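Local coordinates for protein Na-K-Cl cotransporter (Methanosarcina acetivorans, PDB 3G40) that probably moves cations together with chloride across the membrane by symport, the chain here being its C-terminal cytoplasmic domain, at residues A[28-33]-A[65-70]; A[35-40]-A[76-81]; A[43-48]-A[189-194]; A[95-100]-A[135-140]. All coordinates share one frame; numbering follows the deposited sequence.

Contact 1: A[28-33]-A[65-70]; sequences EDPREL and LSQLPS
P30 lays the CB–CG edge of its ring against the flat of the Q67 side-chain amide. CB stands 3.6 Å from Q67 OE1, and CG lies 3.9 Å from Q67 NE2, so that the carbon edge spans the width of the amide. Q67 reaches this position because its chain bends at chi2 (-149°), which swings the amide back over the proline. The flat of an amide can lie on carbon, its N-H groups and oxygen lone pairs being directed in its plane and not at the proline. Replacing Q67 by an alanine would probably strip the cover from the CB–CG edge of P30 and open a gap at this margin of the interface. Deeper in, the two leucines meet by one methyl each: L33 CD2 touches L68 CD2 at 3.8 Å, the two chains crossing at about a right angle. With CG anti to its backbone N (chi1 176°), L33 sends CD2 toward the other helix, and both leucines also pack on V27 of strand 22-27. This is one place where helices 30-44 and 64-77, the connections of successive beta-alpha-beta units, lie against each other on the parallel part of the sheet. Proline suits the first turn of helix 30-44, where a backbone N-H is not needed. Just before it, D29 is the N-cap: its OD1 accepts R31 N at 3.0 Å, the donor approaching from above the carboxylate plane. E28 forms a salt bridge with R123, while D29 and E32 pack on Q149 of the second subunit.

Contact 2: A[35-40]-A[76-81]; sequences GTFDFL and QEEGVF
The F37 ring stacks with F75 and turns its edge to the carboxylate of E78, whose OE1 lies in the plane of the ring. CE2 does the touching, 3.6 Å from E78 CD, and the ring and carboxylate planes stand 62° apart. D38 OD1 is at the same in-plane edge. The ring's rim hydrogens carry slight positive charge, so an edge is probably a more comfortable neighbour for two acids than a face would be. F37 points this way because CG is anti to its backbone N (chi1 -178°), while E78 extends beyond CG to carry its carboxylate across. The two acids come within 4.2 Å, OD1 of D38 to OE1 of E78, a closeness of like charges that R41, in salt bridge with both, probably offsets. A water joins them as well, 2.6 Å from D38 OD1 and 2.9 Å from E78 OE2. E78 stands where helix 64-77 ends in a Schellman motif, before the chain enters strand 81-86: G79 is the C-prime residue, with G79 N bonded to Q76 O and V80 N to F75 O. Its positive phi of 87° suits a residue without a CB. Exchanging E78 for a glutamine would probably leave R41 short of one negative mate and weaken the tie to the second subunit, where R154 forms a salt bridge with E78 OE2. F37 also packs on R154 of that subunit, and D38 on its G153.

Contact 3: A[43-48]-A[189-194]; sequences ITYPKG and KSNWKA
N191 reaches over from the last turn of its helix and donates from ND2 to the backbone O of Y45, at 2.9 Å and almost straight (175° at the hydrogen). The acceptor lies in the plane of the asparagine amide, whereas the donor stands somewhat tilted from the carbonyl plane of Y45. With CG anti to its carbonyl carbon (chi1 -76°), N191 carries the amide out toward the loop. ND2 bonds to D42 O too, so one short side chain grips two main-chain carbonyls at the end of helix 30-44 and just beyond it; a primary amide, with two N-H groups, suits this task. Y45 O also accepts from K187 NZ. The joined elements, the end of helix 30-44 with the loop after it and helix 179-192, fall in the first and second sequence regions of the cytoplasmic domain, and W192 adds a bond from NE1 to D42 OD2. Y45 swings its ring beside its own carbonyl carbon (chi1 179°), which brings CD1 within 3.7 Å of N191 OD1, the oxygen meeting the ring at its edge and in its plane. The peptide bond between Y45 and P46 is cis, and P46 CB sits 3.7 Å above the centre of the tyrosine ring; an aromatic residue folded on the following proline is a familiar partner of a cis bond.

Contact 4: A[95-100]-A[135-140]; sequences NLVVGM and SMYRMG
The shortest polar bond here, G99 N to N95 O at 2.8 Å, closes the helical turn from which V97 and M100 meet Y137 and M139. M100 N to L96 O follows it; across the interface the packing is mostly of carbon and sulfur. M100 carries most of it. Its chain bends at chi3 (-52°) and brings the terminal methyl CE to 3.5 Å from Y137 CD1, while its CB lies over one face of the ring, offset toward the rim. The sulfur goes a different way: SD of M100 is 3.7 Å from SD of M139, whose sulfur is just as near to CG of M100. Methionine suits the place because a supple, unbranched chain can touch a ring with its methyl and a second thioether with its sulfur. Farther out, V97 CG1 approaches Y137 OH to 3.4 Å; with CG1 anti to the backbone N (chi1 165°), the valine puts this methyl by the phenol oxygen, the two side chains crossing at about a right angle. Y137 and M139 flank R138, the C-prime residue of a Schellman motif, whose positive phi (53°) turns the chain out of helix 124-136; R138 N bonds to S135 O at 3.0 Å, and R138 forms a salt bridge with E280. Helices 94-103 and 124-136 are thus joined where the second ends and strand 140-145 begins, with M100 and M139 both resting on L24 of strand 22-27 and L113 of strand 112-116.

How the contacts relate
Contacts 1 and 2 are two places along one helix pair, 30-44 with 64-77, their centres 13 Å apart; L33 and L40 pack between them, and both border the second subunit, so this pair probably contributes to the subunit interface. Contact 3 has its centre about 10 Å from that of contact 2, which it meets through F81 and G48 and through V80 and T44. It ties the end of helix 30-44 to helix 179-192. Along the chain these three cross one another. Contact 4 comes after contacts 1 and 2, lies within the loop closed by contact 3 and, its centre about 21 to 24 Å from theirs, joins two further helices packed on the same ten-stranded sheet.

Contact 1: A[28-33]-A[65-70]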
loop_
_atom_site.group_PDB
_atom_site.type_symbol
_atom_site.label_atom_id
_atom_site.label_comp_id
_atom_site.label_asym_id
_atom_site.label_seq_id
_atom_site.Cartn_x
_atom_site.Cartn_y
_atom_site.Cartn_z
ATOM N N GLU A 28 -16.662 -6.170 -5.041
ATOM C CA GLU A 28 -17.314 -7.248 -4.308
ATOM C C GLU A 28 -16.935 -7.147 -2.839
ATOM O O GLU A 28 -17.740 -7.411 -1.951
ATOM C CB GLU A 28 -16.893 -8.605 -4.870
ATOM C CG GLU A 28 -17.171 -8.757 -6.348
ATOM C CD GLU A 28 -17.140 -10.204 -6.803
ATOM O OE1 GLU A 28 -17.223 -10.442 -8.025
ATOM O OE2 GLU A 28 -17.037 -11.103 -5.942
ATOM N N ASP A 29 -15.708 -6.714 -2.587
ATOM C CA ASP A 29 -15.165 -6.672 -1.234
ATOM C C ASP A 29 -14.628 -5.271 -0.976
ATOM O O ASP A 29 -13.655 -4.863 -1.612
ATOM C CB ASP A 29 -14.034 -7.709 -1.105
ATOM C CG ASP A 29 -13.304 -7.636 0.239
ATOM O OD1 ASP A 29 -13.767 -6.906 1.135
ATOM O OD2 ASP A 29 -12.262 -8.314 0.397
ATOM N N PRO A 30 -15.251 -4.536 -0.039
ATOM C CA PRO A 30 -14.901 -3.136 0.213
ATOM C C PRO A 30 -13.485 -2.978 0.766
ATOM O O PRO A 30 -12.912 -1.896 0.646
ATOM C CB PRO A 30 -15.920 -2.701 1.275
ATOM C CG PRO A 30 -16.989 -3.717 1.225
ATOM C CD PRO A 30 -16.349 -4.991 0.831
ATOM N N ARG A 31 -12.948 -4.028 1.383
ATOM C CA ARG A 31 -11.584 -3.990 1.907
ATOM C C ARG A 31 -10.554 -3.916 0.778
ATOM O O ARG A 31 -9.549 -3.213 0.895
ATOM C CB ARG A 31 -11.308 -5.210 2.784
ATOM C CG ARG A 31 -12.205 -5.303 4.019
ATOM C CD ARG A 31 -12.208 -6.731 4.528
ATOM N NE ARG A 31 -13.187 -6.940 5.586
ATOM C CZ ARG A 31 -13.683 -8.129 5.908
ATOM N NH1 ARG A 31 -13.296 -9.209 5.240
ATOM N NH2 ARG A 31 -14.569 -8.238 6.888
ATOM N N GLU A 32 -10.801 -4.651 -0.304
ATOM C CA GLU A 32 -9.961 -4.554 -1.499
ATOM C C GLU A 32 -10.043 -3.153 -2.073
ATOM O O GLU A 32 -9.035 -2.570 -2.471
ATOM C CB GLU A 32 -10.395 -5.559 -2.568
ATOM C CG GLU A 32 -9.889 -6.971 -2.353
ATOM C CD GLU A 32 -8.421 -7.156 -2.737
ATOM O OE1 GLU A 32 -7.794 -6.220 -3.288
ATOM O OE2 GLU A 32 -7.896 -8.262 -2.488
ATOM N N LEU A 33 -11.253 -2.609 -2.125
ATOM C CA LEU A 33 -11.420 -1.234 -2.579
ATOM C C LEU A 33 -10.608 -0.271 -1.716
ATOM O O LEU A 33 -9.931 0.598 -2.248
ATOM C CB LEU A 33 -12.899 -0.832 -2.574
ATOM C CG LEU A 33 -13.193 0.622 -2.946
ATOM C CD1 LEU A 33 -12.651 0.955 -4.330
ATOM C CD2 LEU A 33 -14.722 0.887 -2.867
ATOM N N LEU A 65 -23.881 -1.595 1.032
ATOM C CA LEU A 65 -24.802 -0.468 1.140
ATOM C C LEU A 65 -24.300 0.563 2.139
ATOM O O LEU A 65 -24.532 1.762 1.972
ATOM C CB LEU A 65 -26.221 -0.943 1.516
ATOM C CG LEU A 65 -27.387 -0.015 1.148
ATOM C CD1 LEU A 65 -27.535 0.123 -0.370
ATOM C CD2 LEU A 65 -28.694 -0.514 1.761
ATOM N N SER A 66 -23.604 0.096 3.170
ATOM C CA SER A 66 -23.037 0.985 4.180
ATOM C C SER A 66 -21.684 1.583 3.777
ATOM O O SER A 66 -21.388 2.743 4.078
ATOM C CB SER A 66 -22.885 0.237 5.502
ATOM O OG SER A 66 -24.140 -0.231 5.963
ATOM N N GLN A 67 -20.867 0.794 3.088
ATOM C CA GLN A 67 -19.483 1.189 2.821
ATOM C C GLN A 67 -19.272 1.970 1.521
ATOM O O GLN A 67 -18.468 2.901 1.482
ATOM C CB GLN A 67 -18.565 -0.038 2.849
ATOM C CG GLN A 67 -18.571 -0.774 4.178
ATOM C CD GLN A 67 -17.244 -1.444 4.481
ATOM O OE1 GLN A 67 -16.176 -0.852 4.296
ATOM N NE2 GLN A 67 -17.303 -2.681 4.960
ATOM N N LEU A 68 -19.968 1.584 0.453
ATOM C CA LEU A 68 -19.757 2.235 -0.841
ATOM C C LEU A 68 -20.060 3.734 -0.847
ATOM O O LEU A 68 -19.299 4.514 -1.419
ATOM C CB LEU A 68 -20.506 1.521 -1.977
ATOM C CG LEU A 68 -19.943 0.178 -2.440
ATOM C CD1 LEU A 68 -20.539 -0.177 -3.782
ATOM C CD2 LEU A 68 -18.410 0.200 -2.523
ATOM N N PRO A 69 -21.173 4.151 -0.224
ATOM C CA PRO A 69 -21.449 5.589 -0.218
ATOM C C PRO A 69 -20.364 6.365 0.505
ATOM O O PRO A 69 -20.038 7.479 0.102
ATOM C CB PRO A 69 -22.762 5.688 0.566
ATOM C CG PRO A 69 -23.396 4.372 0.373
ATOM C CD PRO A 69 -22.286 3.379 0.358
ATOM N N SER A 70 -19.810 5.798 1.567
ATOM C CA SER A 70 -18.761 6.502 2.299
ATOM C C SER A 70 -17.485 6.610 1.460
ATOM O O SER A 70 -16.797 7.636 1.461
ATOM C CB SER A 70 -18.450 5.800 3.613
ATOM O OG SER A 70 -17.474 6.529 4.335
#

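Contact 2: A[35-40]-A[76-81]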
loop_
_atom_site.group_PDB
_atom_site.type_symbol
_atom_site.label_atom_id
_atom_site.label_comp_id
_atom_site.label_asym_id
_atom_site.label_seq_id
_atom_site.Cartn_x
_atom_site.Cartn_y
_atom_site.Cartn_z
ATOM N N GLY A 35 -7.997 -0.882 -0.106
ATOM C CA GLY A 35 -6.585 -1.123 -0.385
ATOM C C GLY A 35 -6.122 -0.534 -1.712
ATOM O O GLY A 35 -4.922 -0.399 -1.952
ATOM N N THR A 36 -7.081 -0.176 -2.566
ATOM C CA THR A 36 -6.798 0.327 -3.906
ATOM C C THR A 36 -7.211 1.783 -4.052
ATOM O O THR A 36 -6.958 2.388 -5.083
ATOM C CB THR A 36 -7.575 -0.468 -4.986
ATOM O OG1 THR A 36 -7.574 -1.861 -4.666
ATOM C CG2 THR A 36 -6.947 -0.264 -6.351
ATOM N N PHE A 37 -7.863 2.343 -3.029
ATOM C CA PHE A 37 -8.377 3.710 -3.110
ATOM C C PHE A 37 -7.336 4.721 -3.625
ATOM O O PHE A 37 -7.600 5.488 -4.554
ATOM C CB PHE A 37 -8.915 4.152 -1.738
ATOM C CG PHE A 37 -9.513 5.530 -1.722
ATOM C CD1 PHE A 37 -10.910 5.680 -1.726
ATOM C CD2 PHE A 37 -8.714 6.665 -1.608
ATOM C CE1 PHE A 37 -11.495 6.950 -1.665
ATOM C CE2 PHE A 37 -9.283 7.934 -1.563
ATOM C CZ PHE A 37 -10.694 8.075 -1.581
ATOM N N ASP A 38 -6.161 4.748 -3.012
ATOM C CA ASP A 38 -5.193 5.794 -3.354
ATOM C C ASP A 38 -4.718 5.676 -4.797
ATOM O O ASP A 38 -4.447 6.673 -5.466
ATOM C CB ASP A 38 -4.001 5.789 -2.386
ATOM C CG ASP A 38 -4.330 6.432 -1.050
ATOM O OD1 ASP A 38 -5.358 7.146 -0.951
ATOM O OD2 ASP A 38 -3.556 6.233 -0.092
ATOM N N PHE A 39 -4.600 4.444 -5.256
ATOM C CA PHE A 39 -4.147 4.161 -6.611
ATOM C C PHE A 39 -5.234 4.578 -7.605
ATOM O O PHE A 39 -4.945 5.199 -8.622
ATOM C CB PHE A 39 -3.805 2.672 -6.743
ATOM C CG PHE A 39 -3.209 2.285 -8.084
ATOM C CD1 PHE A 39 -2.080 2.932 -8.576
ATOM C CD2 PHE A 39 -3.768 1.266 -8.831
ATOM C CE1 PHE A 39 -1.532 2.575 -9.803
ATOM C CE2 PHE A 39 -3.234 0.892 -10.054
ATOM C CZ PHE A 39 -2.098 1.553 -10.545
ATOM N N LEU A 40 -6.492 4.248 -7.309
ATOM C CA LEU A 40 -7.590 4.690 -8.168
ATOM C C LEU A 40 -7.596 6.214 -8.192
ATOM O O LEU A 40 -7.807 6.826 -9.239
ATOM C CB LEU A 40 -8.949 4.162 -7.640
ATOM C CG LEU A 40 -9.121 2.649 -7.758
ATOM C CD1 LEU A 40 -10.332 2.115 -6.957
ATOM C CD2 LEU A 40 -9.225 2.240 -9.216
ATOM N N GLN A 76 -14.670 12.106 -3.647
ATOM C CA GLN A 76 -15.045 13.496 -3.857
ATOM C C GLN A 76 -14.221 14.433 -2.990
ATOM O O GLN A 76 -13.785 15.485 -3.460
ATOM C CB GLN A 76 -16.549 13.715 -3.588
ATOM C CG GLN A 76 -17.456 12.999 -4.586
ATOM C CD GLN A 76 -18.940 13.345 -4.422
ATOM O OE1 GLN A 76 -19.322 14.516 -4.336
ATOM N NE2 GLN A 76 -19.779 12.319 -4.393
ATOM N N GLU A 77 -14.046 14.067 -1.720
ATOM C CA GLU A 77 -13.190 14.818 -0.805
ATOM C C GLU A 77 -11.747 14.923 -1.322
ATOM O O GLU A 77 -11.062 15.901 -1.050
ATOM C CB GLU A 77 -13.159 14.160 0.577
ATOM C CG GLU A 77 -14.510 14.043 1.245
ATOM C CD GLU A 77 -14.452 13.272 2.552
ATOM O OE1 GLU A 77 -13.442 12.572 2.793
ATOM O OE2 GLU A 77 -15.425 13.370 3.334
ATOM N N GLU A 78 -11.290 13.909 -2.043
ATOM C CA GLU A 78 -9.897 13.877 -2.494
ATOM C C GLU A 78 -9.747 14.346 -3.945
ATOM O O GLU A 78 -8.729 14.097 -4.596
ATOM C CB GLU A 78 -9.252 12.499 -2.198
ATOM C CG GLU A 78 -9.332 12.157 -0.689
ATOM C CD GLU A 78 -8.358 11.074 -0.188
ATOM O OE1 GLU A 78 -7.318 10.831 -0.829
ATOM O OE2 GLU A 78 -8.638 10.475 0.879
ATOM N N GLY A 79 -10.773 15.048 -4.428
ATOM C CA GLY A 79 -10.711 15.773 -5.686
ATOM C C GLY A 79 -11.051 14.987 -6.942
ATOM O O GLY A 79 -10.683 15.383 -8.054
ATOM N N VAL A 80 -11.761 13.878 -6.771
ATOM C CA VAL A 80 -12.150 13.032 -7.901
ATOM C C VAL A 80 -13.683 12.888 -7.888
ATOM O O VAL A 80 -14.284 12.724 -6.836
ATOM C CB VAL A 80 -11.456 11.677 -7.813
ATOM C CG1 VAL A 80 -11.986 10.706 -8.845
ATOM C CG2 VAL A 80 -9.894 11.880 -8.005
ATOM N N PHE A 81 -14.317 12.995 -9.047
ATOM C CA PHE A 81 -15.779 12.836 -9.089
ATOM C C PHE A 81 -16.123 11.371 -8.844
ATOM O O PHE A 81 -15.344 10.478 -9.193
ATOM C CB PHE A 81 -16.311 13.293 -10.437
ATOM C CG PHE A 81 -16.119 14.755 -10.693
ATOM C CD1 PHE A 81 -15.297 15.192 -11.730
ATOM C CD2 PHE A 81 -16.752 15.699 -9.892
ATOM C CE1 PHE A 81 -15.120 16.540 -11.972
ATOM C CE2 PHE A 81 -16.581 17.053 -10.124
ATOM C CZ PHE A 81 -15.768 17.480 -11.168
HETATM O O HOH W 1 -6.353 8.628 1.001
#

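Contact 3: A[43-48]-A[189-194]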
loop_
_atom_site.group_PDB
_atom_site.type_symbol
_atom_site.label_atom_id
_atom_site.label_comp_id
_atom_site.label_asym_id
_atom_site.label_seq_id
_atom_site.Cartn_x
_atom_site.Cartn_y
_atom_site.Cartn_z
ATOM N N ILE A 43 -4.856 7.582 -10.434
ATOM C CA ILE A 43 -5.174 7.434 -11.853
ATOM C C ILE A 43 -6.133 8.532 -12.334
ATOM O O ILE A 43 -6.059 8.976 -13.480
ATOM C CB ILE A 43 -5.779 6.046 -12.147
ATOM C CG1 ILE A 43 -4.706 4.959 -12.032
ATOM C CG2 ILE A 43 -6.443 6.017 -13.520
ATOM C CD1 ILE A 43 -5.288 3.521 -12.015
ATOM N N THR A 44 -7.011 8.985 -11.448
ATOM C CA THR A 44 -8.125 9.857 -11.839
ATOM C C THR A 44 -7.973 11.337 -11.458
ATOM O O THR A 44 -8.667 12.194 -12.006
ATOM C CB THR A 44 -9.475 9.324 -11.261
ATOM O OG1 THR A 44 -9.337 9.131 -9.851
ATOM C CG2 THR A 44 -9.846 7.996 -11.899
ATOM N N TYR A 45 -7.091 11.640 -10.511
ATOM C CA TYR A 45 -6.884 13.021 -10.071
ATOM C C TYR A 45 -6.113 13.858 -11.106
ATOM O O TYR A 45 -5.108 13.399 -11.657
ATOM C CB TYR A 45 -6.120 13.042 -8.744
ATOM C CG TYR A 45 -5.848 14.433 -8.242
ATOM C CD1 TYR A 45 -4.644 15.080 -8.526
ATOM C CD2 TYR A 45 -6.794 15.108 -7.490
ATOM C CE1 TYR A 45 -4.410 16.371 -8.075
ATOM C CE2 TYR A 45 -6.567 16.382 -7.035
ATOM C CZ TYR A 45 -5.372 17.012 -7.324
ATOM O OH TYR A 45 -5.179 18.289 -6.854
ATOM N N PRO A 46 -6.581 15.089 -11.379
ATOM C CA PRO A 46 -7.791 15.712 -10.848
ATOM C C PRO A 46 -8.946 15.643 -11.846
ATOM O O PRO A 46 -8.715 15.525 -13.057
ATOM C CB PRO A 46 -7.386 17.184 -10.701
ATOM C CG PRO A 46 -6.157 17.365 -11.576
ATOM C CD PRO A 46 -5.830 16.035 -12.220
ATOM N N LYS A 47 -10.166 15.724 -11.326
ATOM C CA LYS A 47 -11.379 15.850 -12.142
ATOM C C LYS A 47 -11.666 14.658 -13.059
ATOM O O LYS A 47 -12.540 14.750 -13.915
ATOM C CB LYS A 47 -11.369 17.150 -12.959
ATOM C CG LYS A 47 -11.271 18.434 -12.134
ATOM C CD LYS A 47 -12.450 18.614 -11.206
ATOM C CE LYS A 47 -12.520 20.045 -10.691
ATOM N NZ LYS A 47 -13.869 20.389 -10.143
ATOM N N GLY A 48 -10.932 13.557 -12.894
ATOM C CA GLY A 48 -11.334 12.285 -13.476
ATOM C C GLY A 48 -12.541 11.783 -12.672
ATOM O O GLY A 48 -13.101 12.528 -11.867
ATOM N N LYS A 189 3.140 9.212 -13.581
ATOM C CA LYS A 189 4.390 9.974 -13.458
ATOM C C LYS A 189 4.088 11.286 -12.747
ATOM O O LYS A 189 4.794 11.702 -11.835
ATOM C CB LYS A 189 5.001 10.278 -14.827
ATOM C CG LYS A 189 6.218 11.220 -14.760
ATOM C CD LYS A 189 6.724 11.587 -16.148
ATOM C CE LYS A 189 7.603 12.829 -16.119
ATOM N NZ LYS A 189 8.731 12.740 -15.150
ATOM N N SER A 190 3.020 11.946 -13.182
ATOM C CA SER A 190 2.728 13.271 -12.676
ATOM C C SER A 190 2.202 13.228 -11.225
ATOM O O SER A 190 2.655 13.988 -10.371
ATOM C CB SER A 190 1.743 13.979 -13.627
ATOM O OG SER A 190 1.013 14.985 -12.964
ATOM N N ASN A 191 1.266 12.328 -10.936
ATOM C CA ASN A 191 0.692 12.266 -9.589
ATOM C C ASN A 191 1.637 11.690 -8.511
ATOM O O ASN A 191 1.596 12.119 -7.367
ATOM C CB ASN A 191 -0.661 11.551 -9.604
ATOM C CG ASN A 191 -1.763 12.436 -10.159
ATOM O OD1 ASN A 191 -1.625 13.655 -10.176
ATOM N ND2 ASN A 191 -2.842 11.829 -10.638
ATOM N N TRP A 192 2.492 10.740 -8.890
ATOM C CA TRP A 192 3.499 10.183 -7.971
ATOM C C TRP A 192 4.776 11.017 -7.927
ATOM O O TRP A 192 5.602 10.849 -7.016
ATOM C CB TRP A 192 3.895 8.762 -8.391
ATOM C CG TRP A 192 2.837 7.727 -8.209
ATOM C CD1 TRP A 192 1.585 7.894 -7.647
ATOM C CD2 TRP A 192 2.938 6.341 -8.559
ATOM N NE1 TRP A 192 0.908 6.692 -7.647
ATOM C CE2 TRP A 192 1.715 5.725 -8.193
ATOM C CE3 TRP A 192 3.939 5.564 -9.146
ATOM C CZ2 TRP A 192 1.472 4.370 -8.408
ATOM C CZ3 TRP A 192 3.697 4.215 -9.365
ATOM C CH2 TRP A 192 2.471 3.629 -8.984
ATOM N N LYS A 193 4.953 11.893 -8.916
ATOM C CA LYS A 193 6.231 12.583 -9.103
ATOM C C LYS A 193 7.347 11.548 -9.169
ATOM O O LYS A 193 8.384 11.686 -8.525
ATOM C CB LYS A 193 6.489 13.591 -7.986
ATOM C CG LYS A 193 5.494 14.742 -7.989
ATOM C CD LYS A 193 5.871 15.830 -7.001
ATOM C CE LYS A 193 4.931 17.023 -7.126
ATOM N NZ LYS A 193 5.276 18.123 -6.181
ATOM N N ALA A 194 7.100 10.515 -9.963
ATOM C CA ALA A 194 8.013 9.398 -10.160
ATOM C C ALA A 194 8.853 9.596 -11.424
ATOM O O ALA A 194 8.531 10.435 -12.268
ATOM C CB ALA A 194 7.200 8.087 -10.267
#

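Contact 4: A[95-100]-A[135-140]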
loop_
_atom_site.group_PDB
_atom_site.type_symbol
_atom_site.label_atom_id
_atom_site.label_comp_id
_atom_site.label_asym_id
_atom_site.label_seq_id
_atom_site.Cartn_x
_atom_site.Cartn_y
_atom_site.Cartn_z
ATOM N N ASN A 95 -23.852 -8.913 -14.385
ATOM C CA ASN A 95 -24.016 -7.595 -13.793
ATOM C C ASN A 95 -23.014 -6.556 -14.312
ATOM O O ASN A 95 -23.327 -5.369 -14.388
ATOM C CB ASN A 95 -23.974 -7.695 -12.267
ATOM C CG ASN A 95 -25.144 -8.487 -11.708
ATOM O OD1 ASN A 95 -26.023 -8.929 -12.455
ATOM N ND2 ASN A 95 -25.164 -8.669 -10.392
ATOM N N LEU A 96 -21.815 -6.994 -14.681
ATOM C CA LEU A 96 -20.839 -6.063 -15.244
ATOM C C LEU A 96 -21.277 -5.560 -16.611
ATOM O O LEU A 96 -21.072 -4.391 -16.941
ATOM C CB LEU A 96 -19.451 -6.691 -15.336
ATOM C CG LEU A 96 -18.610 -6.581 -14.069
ATOM C CD1 LEU A 96 -19.091 -7.590 -13.040
ATOM C CD2 LEU A 96 -17.159 -6.808 -14.407
ATOM N N VAL A 97 -21.878 -6.445 -17.401
ATOM C CA VAL A 97 -22.374 -6.079 -18.719
ATOM C C VAL A 97 -23.466 -5.021 -18.599
ATOM O O VAL A 97 -23.451 -4.019 -19.315
ATOM C CB VAL A 97 -22.925 -7.302 -19.467
ATOM C CG1 VAL A 97 -23.768 -6.867 -20.662
ATOM C CG2 VAL A 97 -21.784 -8.205 -19.898
ATOM N N VAL A 98 -24.410 -5.250 -17.691
ATOM C CA VAL A 98 -25.445 -4.262 -17.406
ATOM C C VAL A 98 -24.810 -2.965 -16.905
ATOM O O VAL A 98 -25.204 -1.869 -17.308
ATOM C CB VAL A 98 -26.453 -4.779 -16.354
ATOM C CG1 VAL A 98 -27.416 -3.669 -15.945
ATOM C CG2 VAL A 98 -27.209 -5.994 -16.885
ATOM N N GLY A 99 -23.822 -3.100 -16.024
ATOM C CA GLY A 99 -23.109 -1.949 -15.502
ATOM C C GLY A 99 -22.569 -1.068 -16.614
ATOM O O GLY A 99 -22.782 0.145 -16.621
ATOM N N MET A 100 -21.877 -1.685 -17.565
ATOM C CA MET A 100 -21.298 -0.953 -18.688
ATOM C C MET A 100 -22.382 -0.473 -19.656
ATOM O O MET A 100 -22.302 0.630 -20.200
ATOM C CB MET A 100 -20.286 -1.830 -19.423
ATOM C CG MET A 100 -19.212 -2.422 -18.521
ATOM S SD MET A 100 -17.926 -3.289 -19.449
ATOM C CE MET A 100 -18.912 -4.383 -20.470
ATOM N N SER A 135 -14.748 -3.757 -24.941
ATOM C CA SER A 135 -14.474 -3.065 -26.193
ATOM C C SER A 135 -15.774 -2.749 -26.929
ATOM O O SER A 135 -15.894 -1.712 -27.583
ATOM C CB SER A 135 -13.559 -3.919 -27.070
ATOM O OG SER A 135 -12.497 -4.459 -26.297
ATOM N N MET A 136 -16.748 -3.645 -26.804
ATOM C CA MET A 136 -18.036 -3.472 -27.451
ATOM C C MET A 136 -18.733 -2.191 -26.995
ATOM O O MET A 136 -19.440 -1.543 -27.770
ATOM C CB MET A 136 -18.931 -4.682 -27.171
ATOM C CG MET A 136 -18.276 -6.020 -27.482
ATOM S SD MET A 136 -19.320 -7.426 -27.056
ATOM C CE MET A 136 -18.308 -8.789 -27.635
ATOM N N TYR A 137 -18.541 -1.830 -25.730
ATOM C CA TYR A 137 -19.158 -0.627 -25.188
ATOM C C TYR A 137 -18.226 0.583 -25.254
ATOM O O TYR A 137 -18.326 1.501 -24.433
ATOM C CB TYR A 137 -19.631 -0.876 -23.752
ATOM C CG TYR A 137 -20.707 -1.937 -23.659
ATOM C CD1 TYR A 137 -20.378 -3.271 -23.453
ATOM C CD2 TYR A 137 -22.051 -1.607 -23.794
ATOM C CE1 TYR A 137 -21.359 -4.246 -23.377
ATOM C CE2 TYR A 137 -23.037 -2.575 -23.717
ATOM C CZ TYR A 137 -22.684 -3.892 -23.509
ATOM O OH TYR A 137 -23.657 -4.860 -23.432
ATOM N N ARG A 138 -17.330 0.581 -26.236
ATOM C CA ARG A 138 -16.359 1.664 -26.389
ATOM C C ARG A 138 -15.571 1.911 -25.101
ATOM O O ARG A 138 -15.310 3.060 -24.734
ATOM C CB ARG A 138 -17.065 2.953 -26.811
ATOM C CG ARG A 138 -17.841 2.848 -28.112
ATOM C CD ARG A 138 -18.793 4.023 -28.268
ATOM N NE ARG A 138 -18.122 5.306 -28.073
ATOM C CZ ARG A 138 -18.755 6.456 -27.855
ATOM N NH1 ARG A 138 -20.080 6.485 -27.798
ATOM N NH2 ARG A 138 -18.064 7.576 -27.688
ATOM N N MET A 139 -15.195 0.838 -24.408
ATOM C CA MET A 139 -14.462 0.986 -23.156
ATOM C C MET A 139 -13.028 0.456 -23.191
ATOM O O MET A 139 -12.755 -0.613 -23.731
ATOM C CB MET A 139 -15.216 0.328 -21.996
ATOM C CG MET A 139 -16.367 1.150 -21.466
ATOM S SD MET A 139 -17.206 0.324 -20.099
ATOM C CE MET A 139 -16.227 0.804 -18.681
ATOM N N GLY A 140 -12.120 1.214 -22.593
ATOM C CA GLY A 140 -10.781 0.723 -22.334
ATOM C C GLY A 140 -10.819 -0.178 -21.114
ATOM O O GLY A 140 -11.800 -0.177 -20.358
#